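Local coordinates for TRAP-type transporter, periplasmic component (Cupriavidus necator, PDB 4P8B), which binds (S)-2-acetolactate as the periplasmic component of a TRAP-type transport system and probably delivers such small organic acids for uptake, at residues 149-154 / 274-279; 41-46 / 218-223; 95-100 / 240-245; 35-40 / 66-71. All blocks are in the same frame, centred on the assembly; numbering follows the deposited sequence.

Overall arrangement
From the N terminus, residues 35-40 pair with 66-71 (contact 4), closing a short beta-alpha-beta loop that contains helix 44-59. Contact 2 opens inside that loop, at 41-46, and reaches helix 218-223, so it crosses contact 4. Once contact 4 has closed, contact 3 joins 95-100 to 240-245, and contact 1 then joins strand 144-154 to the end of helix 258-279. Contacts 1, 2 and 3 all cross one another, and no contact nests within another. Contacts 1, 3 and 4 reach the same five-stranded sheet, while contact 2 bridges helices over the bound ligand. Trp-45 packs against residues of contacts 1, 3 and 4.

Contact 1 of 4, residues 149-154 / 274-279; sequences WGENGF and QEIALA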
loop_
_atom_site.group_PDB
_atom_site.type_symbol
_atom_site.label_atom_id
_atom_site.label_comp_id
_atom_site.label_asym_id
_atom_site.label_seq_id
_atom_site.Cartn_x
_atom_site.Cartn_y
_atom_site.Cartn_z
ATOM N N TRP A 149 -2.258 -7.714 9.140
ATOM C CA TRP A 149 -1.839 -6.479 8.501
ATOM C C TRP A 149 -0.332 -6.413 8.344
ATOM O O TRP A 149 0.430 -6.808 9.234
ATOM C CB TRP A 149 -2.261 -5.263 9.344
ATOM C CG TRP A 149 -3.740 -5.069 9.510
ATOM C CD1 TRP A 149 -4.526 -5.565 10.510
ATOM C CD2 TRP A 149 -4.606 -4.345 8.640
ATOM N NE1 TRP A 149 -5.823 -5.190 10.306
ATOM C CE2 TRP A 149 -5.907 -4.433 9.178
ATOM C CE3 TRP A 149 -4.406 -3.613 7.459
ATOM C CZ2 TRP A 149 -7.008 -3.830 8.564
ATOM C CZ3 TRP A 149 -5.494 -3.003 6.873
ATOM C CH2 TRP A 149 -6.786 -3.125 7.423
ATOM N N GLY A 150 0.076 -5.871 7.203
ATOM C CA GLY A 150 1.442 -5.425 6.959
ATOM C C GLY A 150 1.417 -3.968 6.555
ATOM O O GLY A 150 0.470 -3.236 6.821
ATOM N N GLU A 151 2.479 -3.548 5.879
ATOM C CA GLU A 151 2.632 -2.144 5.499
ATOM C C GLU A 151 3.454 -1.953 4.246
ATOM O O GLU A 151 4.511 -2.551 4.081
ATOM C CB GLU A 151 3.296 -1.388 6.641
ATOM C CG GLU A 151 3.392 0.129 6.428
ATOM C CD GLU A 151 3.487 0.843 7.742
ATOM O OE1 GLU A 151 2.610 0.583 8.575
ATOM O OE2 GLU A 151 4.454 1.599 7.973
ATOM N N ASN A 152 2.963 -1.098 3.350
ATOM C CA ASN A 152 3.795 -0.556 2.275
ATOM C C ASN A 152 4.389 0.739 2.827
ATOM O O ASN A 152 5.596 0.802 3.058
ATOM C CB ASN A 152 2.963 -0.374 1.013
ATOM C CG ASN A 152 3.778 -0.552 -0.273
ATOM O OD1 ASN A 152 4.913 -1.044 -0.263
ATOM N ND2 ASN A 152 3.180 -0.172 -1.375
ATOM N N GLY A 153 3.552 1.732 3.099
ATOM C CA GLY A 153 3.960 2.884 3.871
ATOM C C GLY A 153 3.426 4.182 3.358
ATOM O O GLY A 153 2.586 4.235 2.483
ATOM N N PHE A 154 3.906 5.263 3.956
ATOM C CA PHE A 154 3.539 6.621 3.529
ATOM C C PHE A 154 4.092 6.906 2.147
ATOM O O PHE A 154 5.300 6.702 1.883
ATOM C CB PHE A 154 3.998 7.680 4.544
ATOM C CG PHE A 154 3.079 7.787 5.721
ATOM C CD1 PHE A 154 1.913 8.510 5.624
ATOM C CD2 PHE A 154 3.366 7.133 6.897
ATOM C CE1 PHE A 154 1.032 8.595 6.708
ATOM C CE2 PHE A 154 2.490 7.204 7.973
ATOM C CZ PHE A 154 1.330 7.939 7.871
ATOM N N GLN A 274 6.861 -8.686 11.508
ATOM C CA GLN A 274 8.212 -8.573 10.959
ATOM C C GLN A 274 8.232 -7.638 9.769
ATOM O O GLN A 274 9.138 -6.801 9.624
ATOM C CB GLN A 274 8.736 -9.943 10.551
ATOM C CG GLN A 274 9.088 -10.827 11.730
ATOM C CD GLN A 274 9.734 -12.118 11.300
ATOM O OE1 GLN A 274 10.644 -12.116 10.470
ATOM N NE2 GLN A 274 9.238 -13.232 11.822
ATOM N N GLU A 275 7.225 -7.742 8.906
ATOM C CA GLU A 275 7.222 -6.952 7.679
ATOM C C GLU A 275 7.020 -5.465 7.936
ATOM O O GLU A 275 7.600 -4.647 7.245
ATOM C CB GLU A 275 6.185 -7.479 6.680
ATOM C CG GLU A 275 6.333 -6.858 5.304
ATOM C CD GLU A 275 5.592 -5.553 5.188
ATOM O OE1 GLU A 275 4.667 -5.290 5.978
ATOM O OE2 GLU A 275 5.944 -4.744 4.279
ATOM N N ILE A 276 6.196 -5.112 8.914
ATOM C CA ILE A 276 6.052 -3.716 9.266
ATOM C C ILE A 276 7.367 -3.126 9.774
ATOM O O ILE A 276 7.730 -2.004 9.411
ATOM C CB ILE A 276 4.908 -3.498 10.265
ATOM C CG1 ILE A 276 3.582 -3.879 9.595
ATOM C CG2 ILE A 276 4.889 -2.046 10.723
ATOM C CD1 ILE A 276 2.349 -3.710 10.475
ATOM N N ALA A 277 8.099 -3.877 10.595
ATOM C CA ALA A 277 9.421 -3.434 11.024
ATOM C C ALA A 277 10.342 -3.188 9.843
ATOM O O ALA A 277 11.070 -2.184 9.832
ATOM C CB ALA A 277 10.043 -4.424 11.991
ATOM N N LEU A 278 10.326 -4.073 8.851
ATOM C CA LEU A 278 11.125 -3.868 7.648
ATOM C C LEU A 278 10.678 -2.611 6.906
ATOM O O LEU A 278 11.512 -1.828 6.425
ATOM C CB LEU A 278 11.043 -5.068 6.703
ATOM C CG LEU A 278 11.655 -6.388 7.167
ATOM C CD1 LEU A 278 11.305 -7.516 6.199
ATOM C CD2 LEU A 278 13.162 -6.281 7.303
ATOM N N ALA A 279 9.378 -2.382 6.812
ATOM C CA ALA A 279 8.830 -1.274 6.056
ATOM C C ALA A 279 9.067 0.054 6.743
ATOM O O ALA A 279 9.007 1.085 6.083
ATOM C CB ALA A 279 7.315 -1.477 5.824
HETATM O O HOH W 1 6.349 2.283 6.208
HETATM O O HOH W 2 8.230 1.871 3.483
#
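The carboxylate of Glu-275 grips the backbone of Glu-151. Its OE1 accepts the hydrogen of Glu-151 N at 2.8 Å, met on the syn side and only 16° out of the carboxylate plane. Because Gly-150 has no side chain, the same OE1 can sit 3.4 Å from Gly-150 CA. The bend that carries CD back to the strand is at chi2 (-86°), after a CG anti to the backbone N. One turn on, Ala-279 rests its CB against Glu-151 O at 3.5 Å. Beside the carboxylate, Ile-276 supplies the apolar part: its CG1 lies 3.7 Å from Gly-150 CA and 3.9 Å from Glu-151 CB, its side chain crossing that of Glu-151 at about a right angle, while CD1 approaches Trp-149 O.

In the second shell, the extended Glu-151 side chain is held by a salt bridge from OE1 to Arg-280. One water lies between Glu-151 OE2 and Ala-279 O, and another between Asn-152 O and Ala-279 O. Asn-152 CB points away from the helix; its ND2 bonds Asp-242 OD2 and, weakly, the ligand's OAF.

Strand 144-154 is outermost in its sheet. Residues 274-279 run within 14° of parallel to residues 149-154, and on partner strand 241-249 Asp-242 faces Asn-152 and Gly-153 in a classic beta bulge. Helix 44-59 touches Glu-275, and helix 120-127 touches Glu-151.

Contact 2 of 4, residues 41-46 / 218-223; sequences PAFPWG and QSVFAA. With X2X ((2S)-2-hydroxy-2-methyl-3-oxobutanoic acid), chain D.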
loop_
_atom_site.group_PDB
_atom_site.type_symbol
_atom_site.label_atom_id
_atom_site.label_comp_id
_atom_site.label_asym_id
_atom_site.label_seq_id
_atom_site.Cartn_x
_atom_site.Cartn_y
_atom_site.Cartn_z
ATOM N N PRO A 41 10.710 -10.181 -3.176
ATOM C CA PRO A 41 11.520 -10.152 -1.955
ATOM C C PRO A 41 12.614 -9.066 -1.886
ATOM O O PRO A 41 13.253 -8.948 -0.850
ATOM C CB PRO A 41 12.175 -11.537 -1.944
ATOM C CG PRO A 41 11.303 -12.390 -2.804
ATOM C CD PRO A 41 10.738 -11.493 -3.843
ATOM N N ALA A 42 12.851 -8.312 -2.948
ATOM C CA ALA A 42 13.729 -7.152 -2.835
ATOM C C ALA A 42 13.078 -6.082 -1.956
ATOM O O ALA A 42 13.760 -5.166 -1.472
ATOM C CB ALA A 42 14.020 -6.579 -4.200
ATOM N N PHE A 43 11.745 -6.145 -1.797
ATOM C CA PHE A 43 10.968 -5.119 -1.090
ATOM C C PHE A 43 10.443 -5.659 0.215
ATOM O O PHE A 43 10.198 -6.847 0.318
ATOM C CB PHE A 43 9.771 -4.729 -1.961
ATOM C CG PHE A 43 10.152 -4.155 -3.284
ATOM C CD1 PHE A 43 10.427 -4.969 -4.385
ATOM C CD2 PHE A 43 10.271 -2.791 -3.427
ATOM C CE1 PHE A 43 10.789 -4.410 -5.604
ATOM C CE2 PHE A 43 10.630 -2.245 -4.631
ATOM C CZ PHE A 43 10.902 -3.051 -5.718
ATOM N N PRO A 44 10.199 -4.794 1.212
ATOM C CA PRO A 44 9.613 -5.300 2.454
ATOM C C PRO A 44 8.328 -6.104 2.238
ATOM O O PRO A 44 8.163 -7.157 2.824
ATOM C CB PRO A 44 9.357 -4.018 3.252
ATOM C CG PRO A 44 10.470 -3.112 2.792
ATOM C CD PRO A 44 10.580 -3.375 1.333
ATOM N N TRP A 45 7.472 -5.627 1.341
ATOM C CA TRP A 45 6.206 -6.305 1.028
ATOM C C TRP A 45 6.461 -7.768 0.651
ATOM O O TRP A 45 5.882 -8.699 1.242
ATOM C CB TRP A 45 5.546 -5.538 -0.098
ATOM C CG TRP A 45 4.293 -6.046 -0.718
ATOM C CD1 TRP A 45 3.743 -7.304 -0.655
ATOM C CD2 TRP A 45 3.422 -5.259 -1.514
ATOM N NE1 TRP A 45 2.586 -7.328 -1.407
ATOM C CE2 TRP A 45 2.364 -6.081 -1.931
ATOM C CE3 TRP A 45 3.445 -3.919 -1.919
ATOM C CZ2 TRP A 45 1.341 -5.612 -2.741
ATOM C CZ3 TRP A 45 2.439 -3.453 -2.696
ATOM C CH2 TRP A 45 1.396 -4.304 -3.129
ATOM N N GLY A 46 7.360 -7.997 -0.294
ATOM C CA GLY A 46 7.638 -9.352 -0.733
ATOM C C GLY A 46 8.360 -10.181 0.316
ATOM O O GLY A 46 8.132 -11.392 0.431
ATOM N N GLN A 218 8.998 5.022 0.941
ATOM C CA GLN A 218 10.430 5.117 0.844
ATOM C C GLN A 218 11.075 3.778 0.533
ATOM O O GLN A 218 12.010 3.705 -0.238
ATOM C CB GLN A 218 11.021 5.687 2.133
ATOM C CG GLN A 218 12.513 6.010 2.040
ATOM C CD GLN A 218 13.397 4.821 2.277
ATOM O OE1 GLN A 218 12.968 3.821 2.847
ATOM N NE2 GLN A 218 14.651 4.903 1.819
ATOM N N SER A 219 10.571 2.704 1.117
ATOM C CA SER A 219 11.234 1.426 0.919
ATOM C C SER A 219 11.116 0.919 -0.521
ATOM O O SER A 219 11.980 0.183 -0.986
ATOM C CB SER A 219 10.709 0.385 1.901
ATOM O OG SER A 219 9.334 0.141 1.688
ATOM N N VAL A 220 10.055 1.316 -1.204
ATOM C CA VAL A 220 9.816 0.996 -2.600
ATOM C C VAL A 220 10.697 1.887 -3.472
ATOM O O VAL A 220 11.391 1.385 -4.356
ATOM C CB VAL A 220 8.334 1.145 -2.935
ATOM C CG1 VAL A 220 8.085 0.951 -4.410
ATOM C CG2 VAL A 220 7.504 0.154 -2.105
ATOM N N PHE A 221 10.740 3.190 -3.183
ATOM C CA PHE A 221 11.643 4.115 -3.887
ATOM C C PHE A 221 13.059 3.588 -3.826
ATOM O O PHE A 221 13.779 3.560 -4.827
ATOM C CB PHE A 221 11.538 5.495 -3.204
ATOM C CG PHE A 221 12.346 6.581 -3.857
ATOM C CD1 PHE A 221 13.698 6.703 -3.588
ATOM C CD2 PHE A 221 11.755 7.457 -4.748
ATOM C CE1 PHE A 221 14.439 7.718 -4.171
ATOM C CE2 PHE A 221 12.516 8.459 -5.355
ATOM C CZ PHE A 221 13.831 8.581 -5.061
ATOM N N ALA A 222 13.476 3.151 -2.646
ATOM C CA ALA A 222 14.848 2.681 -2.445
ATOM C C ALA A 222 15.142 1.367 -3.154
ATOM O O ALA A 222 16.115 1.263 -3.885
ATOM C CB ALA A 222 15.151 2.554 -0.962
ATOM N N ALA A 223 14.293 0.357 -2.959
ATOM C CA ALA A 223 14.597 -0.975 -3.479
ATOM C C ALA A 223 14.443 -1.019 -4.989
ATOM O O ALA A 223 15.122 -1.801 -5.653
ATOM C CB ALA A 223 13.723 -2.034 -2.816
HETATM O OAD X2X D . 1.902 0.096 -7.740
HETATM C CAH X2X D . 2.468 0.593 -6.714
HETATM O OAE X2X D . 2.859 1.797 -6.694
HETATM C CAI X2X D . 2.671 -0.240 -5.491
HETATM C CAB X2X D . 3.707 -1.298 -5.805
HETATM O OAF X2X D . 2.956 0.557 -4.377
HETATM C CAG X2X D . 1.341 -0.868 -5.221
HETATM O OAC X2X D . 1.117 -2.025 -5.577
HETATM C CAA X2X D . 0.269 -0.082 -4.547
#
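At the mouth of the ligand cleft, Phe-43, the N-cap of helix 44-59, and Pro-44, its first residue, meet Ser-219, Val-220 and Ala-223 of the short helix 218-223. The methyl group of Ala-223 sits over one face of the Phe-43 ring in a CH-pi contact, its CB 3.9 Å from the ring centroid and 29° off the normal. The backbone of helix 218-223 meets the ring at its edge: Val-220 CA lies in its plane, and Val-220 O is 3.7 Å from Phe-43 CE2. Val-220 CG1 adds a looser apolar touch to the same CE2, at 4.1 Å. Chi1 of Phe-43 (-61°) sets CG anti to the carbonyl carbon, and the ring beyond it comes nearer to helix 218-223.

Next to it Pro-44 CG lies 3.6 Å from Ser-219 CB. On the outer side Ala-42 O approaches Ala-223 CB at 3.4 Å. No hydrogen bond joins the two segments, which meet through packing and the CH-pi contact.

Deeper in, Trp-45 presents the edge of its indole to the ligand. Its CH2 is 3.4 Å from OAC of the bound acetolactate, and NE1 is tied to Val-95 O. Such a seam across the entrance, with the ligand enclosed beneath, is consistent with the closed state of a two-lobed periplasmic binding protein.

Contact 3 of 4, residues 95-100 / 240-245; sequences VGSTIN and VADPLI. With X2X ((2S)-2-hydroxy-2-methyl-3-oxobutanoic acid), chain D.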
loop_
_atom_site.group_PDB
_atom_site.type_symbol
_atom_site.label_atom_id
_atom_site.label_comp_id
_atom_site.label_asym_id
_atom_site.label_seq_id
_atom_site.Cartn_x
_atom_site.Cartn_y
_atom_site.Cartn_z
ATOM N N VAL A 95 -0.527 -11.290 -0.294
ATOM C CA VAL A 95 -0.296 -10.105 0.517
ATOM C C VAL A 95 -0.561 -8.946 -0.429
ATOM O O VAL A 95 0.140 -8.801 -1.419
ATOM C CB VAL A 95 1.122 -10.039 1.107
ATOM C CG1 VAL A 95 1.251 -8.807 1.981
ATOM C CG2 VAL A 95 1.448 -11.305 1.899
ATOM N N GLY A 96 -1.616 -8.183 -0.184
ATOM C CA GLY A 96 -2.019 -7.125 -1.084
ATOM C C GLY A 96 -2.010 -5.755 -0.456
ATOM O O GLY A 96 -2.136 -5.602 0.749
ATOM N N SER A 97 -1.871 -4.748 -1.301
ATOM C CA SER A 97 -2.063 -3.370 -0.894
ATOM C C SER A 97 -3.534 -2.998 -0.956
ATOM O O SER A 97 -4.242 -3.324 -1.911
ATOM C CB SER A 97 -1.294 -2.418 -1.805
ATOM O OG SER A 97 -1.724 -1.077 -1.550
ATOM N N THR A 98 -3.975 -2.252 0.042
ATOM C CA THR A 98 -5.336 -1.744 0.059
ATOM C C THR A 98 -5.674 -0.917 -1.190
ATOM O O THR A 98 -6.842 -0.874 -1.594
ATOM C CB THR A 98 -5.620 -0.944 1.337
ATOM O OG1 THR A 98 -4.691 0.136 1.441
ATOM C CG2 THR A 98 -5.499 -1.838 2.575
ATOM N N ILE A 99 -4.677 -0.266 -1.788
ATOM C CA ILE A 99 -4.930 0.521 -2.973
ATOM C C ILE A 99 -5.432 -0.367 -4.120
ATOM O O ILE A 99 -6.378 -0.037 -4.833
ATOM C CB ILE A 99 -3.662 1.275 -3.408
ATOM C CG1 ILE A 99 -3.348 2.376 -2.396
ATOM C CG2 ILE A 99 -3.870 1.879 -4.803
ATOM C CD1 ILE A 99 -2.013 3.048 -2.644
ATOM N N ASN A 100 -4.804 -1.521 -4.283
ATOM C CA ASN A 100 -5.071 -2.355 -5.446
ATOM C C ASN A 100 -6.423 -3.032 -5.392
ATOM O O ASN A 100 -6.994 -3.352 -6.436
ATOM C CB ASN A 100 -3.980 -3.400 -5.593
ATOM C CG ASN A 100 -2.646 -2.789 -5.938
ATOM O OD1 ASN A 100 -2.573 -1.698 -6.526
ATOM N ND2 ASN A 100 -1.582 -3.423 -5.494
ATOM N N VAL A 240 -0.874 9.924 2.014
ATOM C CA VAL A 240 -1.601 8.709 2.357
ATOM C C VAL A 240 -0.572 7.652 2.728
ATOM O O VAL A 240 0.622 7.820 2.484
ATOM C CB VAL A 240 -2.410 8.157 1.156
ATOM C CG1 VAL A 240 -3.398 9.174 0.635
ATOM C CG2 VAL A 240 -1.488 7.673 0.046
ATOM N N ALA A 241 -1.037 6.542 3.279
ATOM C CA ALA A 241 -0.196 5.367 3.451
ATOM C C ALA A 241 -1.030 4.146 3.140
ATOM O O ALA A 241 -2.162 4.052 3.607
ATOM C CB ALA A 241 0.373 5.266 4.842
ATOM N N ASP A 242 -0.478 3.197 2.392
ATOM C CA ASP A 242 -1.172 1.950 2.146
ATOM C C ASP A 242 -0.648 0.846 3.050
ATOM O O ASP A 242 0.543 0.476 2.964
ATOM C CB ASP A 242 -1.202 1.520 0.645
ATOM C CG ASP A 242 0.161 1.388 -0.021
ATOM O OD1 ASP A 242 1.045 2.257 0.157
ATOM O OD2 ASP A 242 0.305 0.443 -0.845
ATOM N N PRO A 243 -1.515 0.312 3.906
ATOM C CA PRO A 243 -1.186 -0.936 4.586
ATOM C C PRO A 243 -1.293 -2.087 3.626
ATOM O O PRO A 243 -1.807 -1.950 2.517
ATOM C CB PRO A 243 -2.210 -0.996 5.715
ATOM C CG PRO A 243 -3.356 -0.162 5.270
ATOM C CD PRO A 243 -2.874 0.789 4.225
ATOM N N LEU A 244 -0.806 -3.234 4.079
ATOM C CA LEU A 244 -0.978 -4.486 3.369
ATOM C C LEU A 244 -1.891 -5.378 4.162
ATOM O O LEU A 244 -1.969 -5.254 5.377
ATOM C CB LEU A 244 0.371 -5.189 3.169
ATOM C CG LEU A 244 1.479 -4.401 2.493
ATOM C CD1 LEU A 244 2.784 -5.185 2.502
ATOM C CD2 LEU A 244 1.084 -3.987 1.086
ATOM N N ILE A 245 -2.552 -6.313 3.481
ATOM C CA ILE A 245 -3.371 -7.320 4.140
ATOM C C ILE A 245 -2.985 -8.693 3.612
ATOM O O ILE A 245 -2.852 -8.909 2.400
ATOM C CB ILE A 245 -4.882 -7.076 3.926
ATOM C CG1 ILE A 245 -5.242 -5.639 4.327
ATOM C CG2 ILE A 245 -5.707 -8.082 4.722
ATOM C CD1 ILE A 245 -6.704 -5.282 4.065
HETATM O OAD X2X D . 1.902 0.096 -7.740
HETATM C CAH X2X D . 2.468 0.593 -6.714
HETATM O OAE X2X D . 2.859 1.797 -6.694
HETATM C CAI X2X D . 2.671 -0.240 -5.491
HETATM C CAB X2X D . 3.707 -1.298 -5.805
HETATM O OAF X2X D . 2.956 0.557 -4.377
HETATM C CAG X2X D . 1.341 -0.868 -5.221
HETATM O OAC X2X D . 1.117 -2.025 -5.577
HETATM C CAA X2X D . 0.269 -0.082 -4.547
#
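Gly-96 and Ile-245 form an antiparallel hydrogen-bonded pair, with Gly-96 N to Ile-245 O at 3.0 Å and Ile-245 N to Gly-96 O at 2.9 Å. The strands run at 155° to each other. Beyond the non-hydrogen-bonded pair Ser-97 and Leu-244, only a weak bond from Thr-98 N to Pro-243 O follows as residues 98-100 enter a weakly bonded helical turn.

Ser-97 works at this turn. Its OG, anti to the backbone N (chi1 168°), donates to the anti lone pair of Asp-242 OD2 at 2.6 Å and accepts from Ile-99 N at 3.1 Å as an N-cap. Asp-242 is held further by Arg-155 on OD1, and Ile-99 CD1 packs on its CB at 3.7 Å. Asn-100 ND2 donates to the ligand's OAC (3.0 Å, 169°), its amide positioned by Gln-79 on OD1. Ser-97 OG and Asp-242 OD2 both approach the ligand methyl CAA. Leu-244 CB lies on Val-95 CG1 at 3.9 Å.

Strand 93-97 is flanked on its other side by strand 33-36, and strand 241-249 by strand 144-154. Trp-45 of helix 44-59 touches Ser-97, Asn-100 and Leu-244, while Tyr-183 of helix 181-189 packs against Ile-99.

Contact 4 of 4, residues 35-40 / 66-71; sequences MSLVLG and IKLYPG. With X2X ((2S)-2-hydroxy-2-methyl-3-oxobutanoic acid), chain D.
Met-35, present as selenomethionine, and Leu-68 are paired in the parallel strands of a beta-alpha-beta unit, with helix 44-59 as the connection. Met-35 N donates to Lys-67 O at 2.9 Å and Tyr-69 N to Met-35 O at 2.8 Å.

The tight part faces helix 44-59, where Trp-52 touches Met-35 and Ala-53 touches Leu-68. There Met-35 and Leu-68 lie side by side, pointing the same way, with Met-35 SE 4.0 Å from Leu-68 CD1. The bend at Met-35 chi3 (-59°) brings its CE near Ile-66 CG2, which also meets Met-35 CB at 3.7 Å. Leu-37 closes the far end of this patch, its CD1 3.7 Å from Leu-68 CG.

Past Tyr-69 the pairing loosens. Leu-37 N reaches Tyr-69 O from 50° above the carbonyl plane, at 3.3 Å, and the bond from Gly-71 N to Val-38 O is weak. Pro-70 and Gly-71 are exposed here, and Pro-70 CB leans on Gly-40 CA. Residues 38-39 meanwhile turn inward to the ligand: Val-38 CG1 faces its OAC and Leu-39 CD2 its methyl CAB.

On the Tyr-69 side, where Ser-36 OG also bonds Glu-82, one water joins the strands, donating to Ser-36 OG and to Tyr-69 O, each at 2.8 Å.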
loop_
_atom_site.group_PDB
_atom_site.type_symbol
_atom_site.label_atom_id
_atom_site.label_comp_id
_atom_site.label_asym_id
_atom_site.label_seq_id
_atom_site.Cartn_x
_atom_site.Cartn_y
_atom_site.Cartn_z
HETATM N N MSE A 35 0.708 -17.853 -3.996
HETATM C CA MSE A 35 0.598 -16.568 -3.298
HETATM C C MSE A 35 0.933 -15.418 -4.246
HETATM O O MSE A 35 2.036 -15.335 -4.810
HETATM C CB MSE A 35 1.544 -16.499 -2.113
HETATM C CG MSE A 35 1.321 -15.205 -1.311
HETATM SE SE MSE A 35 2.731 -14.828 -0.014
HETATM C CE MSE A 35 2.592 -16.446 1.065
ATOM N N SER A 36 -0.015 -14.516 -4.432
ATOM C CA SER A 36 0.200 -13.373 -5.292
ATOM C C SER A 36 0.842 -12.217 -4.524
ATOM O O SER A 36 0.433 -11.918 -3.386
ATOM C CB SER A 36 -1.132 -12.919 -5.891
ATOM O OG SER A 36 -0.885 -11.867 -6.811
ATOM N N LEU A 37 1.828 -11.555 -5.148
ATOM C CA LEU A 37 2.488 -10.362 -4.603
ATOM C C LEU A 37 2.762 -9.421 -5.759
ATOM O O LEU A 37 3.306 -9.869 -6.773
ATOM C CB LEU A 37 3.853 -10.731 -4.022
ATOM C CG LEU A 37 3.846 -11.732 -2.876
ATOM C CD1 LEU A 37 5.266 -12.219 -2.602
ATOM C CD2 LEU A 37 3.214 -11.157 -1.630
ATOM N N VAL A 38 2.485 -8.125 -5.602
ATOM C CA VAL A 38 2.936 -7.176 -6.616
ATOM C C VAL A 38 4.451 -7.061 -6.563
ATOM O O VAL A 38 5.106 -7.132 -7.595
ATOM C CB VAL A 38 2.323 -5.784 -6.415
ATOM C CG1 VAL A 38 2.900 -4.795 -7.407
ATOM C CG2 VAL A 38 0.837 -5.835 -6.594
ATOM N N LEU A 39 5.003 -6.921 -5.362
ATOM C CA LEU A 39 6.448 -6.736 -5.155
ATOM C C LEU A 39 7.097 -7.991 -4.600
ATOM O O LEU A 39 6.553 -8.632 -3.688
ATOM C CB LEU A 39 6.664 -5.586 -4.170
ATOM C CG LEU A 39 6.119 -4.225 -4.610
ATOM C CD1 LEU A 39 6.485 -3.149 -3.575
ATOM C CD2 LEU A 39 6.653 -3.851 -5.989
ATOM N N GLY A 40 8.241 -8.333 -5.152
ATOM C CA GLY A 40 8.991 -9.489 -4.731
ATOM C C GLY A 40 9.883 -9.204 -3.545
ATOM O O GLY A 40 9.843 -8.128 -2.955
ATOM N N ILE A 66 3.822 -23.345 -0.353
ATOM C CA ILE A 66 3.343 -22.165 -1.052
ATOM C C ILE A 66 4.415 -21.577 -1.965
ATOM O O ILE A 66 5.551 -21.379 -1.548
ATOM C CB ILE A 66 2.924 -21.089 -0.053
ATOM C CG1 ILE A 66 1.833 -21.604 0.890
ATOM C CG2 ILE A 66 2.438 -19.828 -0.792
ATOM C CD1 ILE A 66 1.762 -20.814 2.204
ATOM N N LYS A 67 4.037 -21.326 -3.213
ATOM C CA LYS A 67 4.927 -20.705 -4.172
ATOM C C LYS A 67 4.533 -19.239 -4.328
ATOM O O LYS A 67 3.349 -18.920 -4.465
ATOM C CB LYS A 67 4.843 -21.421 -5.517
ATOM C CG LYS A 67 5.671 -20.748 -6.612
ATOM C CD LYS A 67 5.749 -21.585 -7.886
ATOM C CE LYS A 67 6.619 -22.817 -7.696
ATOM N NZ LYS A 67 8.069 -22.487 -7.681
ATOM N N LEU A 68 5.543 -18.368 -4.340
ATOM C CA LEU A 68 5.349 -16.936 -4.547
ATOM C C LEU A 68 5.282 -16.602 -6.038
ATOM O O LEU A 68 6.051 -17.120 -6.843
ATOM C CB LEU A 68 6.484 -16.144 -3.895
ATOM C CG LEU A 68 6.339 -15.758 -2.418
ATOM C CD1 LEU A 68 5.842 -16.867 -1.525
ATOM C CD2 LEU A 68 7.705 -15.218 -1.938
ATOM N N TYR A 69 4.332 -15.747 -6.389
ATOM C CA TYR A 69 4.174 -15.242 -7.744
ATOM C C TYR A 69 4.263 -13.720 -7.709
ATOM O O TYR A 69 3.250 -13.017 -7.690
ATOM C CB TYR A 69 2.831 -15.687 -8.326
ATOM C CG TYR A 69 2.787 -17.154 -8.703
ATOM C CD1 TYR A 69 2.563 -18.140 -7.741
ATOM C CD2 TYR A 69 2.977 -17.560 -10.023
ATOM C CE1 TYR A 69 2.508 -19.483 -8.091
ATOM C CE2 TYR A 69 2.923 -18.898 -10.380
ATOM C CZ TYR A 69 2.703 -19.837 -9.414
ATOM O OH TYR A 69 2.665 -21.166 -9.799
ATOM N N PRO A 70 5.491 -13.191 -7.693
ATOM C CA PRO A 70 5.667 -11.736 -7.691
ATOM C C PRO A 70 5.340 -11.110 -9.041
ATOM O O PRO A 70 5.189 -11.793 -10.060
ATOM C CB PRO A 70 7.138 -11.571 -7.330
ATOM C CG PRO A 70 7.796 -12.815 -7.850
ATOM C CD PRO A 70 6.776 -13.912 -7.667
ATOM N N GLY A 71 5.280 -9.797 -9.051
ATOM C CA GLY A 71 4.886 -9.065 -10.230
ATOM C C GLY A 71 3.418 -9.161 -10.580
ATOM O O GLY A 71 3.002 -8.741 -11.651
HETATM O OAD X2X D . 1.902 0.096 -7.740
HETATM C CAH X2X D . 2.468 0.593 -6.714
HETATM O OAE X2X D . 2.859 1.797 -6.694
HETATM C CAI X2X D . 2.671 -0.240 -5.491
HETATM C CAB X2X D . 3.707 -1.298 -5.805
HETATM O OAF X2X D . 2.956 0.557 -4.377
HETATM C CAG X2X D . 1.341 -0.868 -5.221
HETATM O OAC X2X D . 1.117 -2.025 -5.577
HETATM C CAA X2X D . 0.269 -0.082 -4.547
HETATM O O HOH W 3 0.672 -13.037 -8.885
#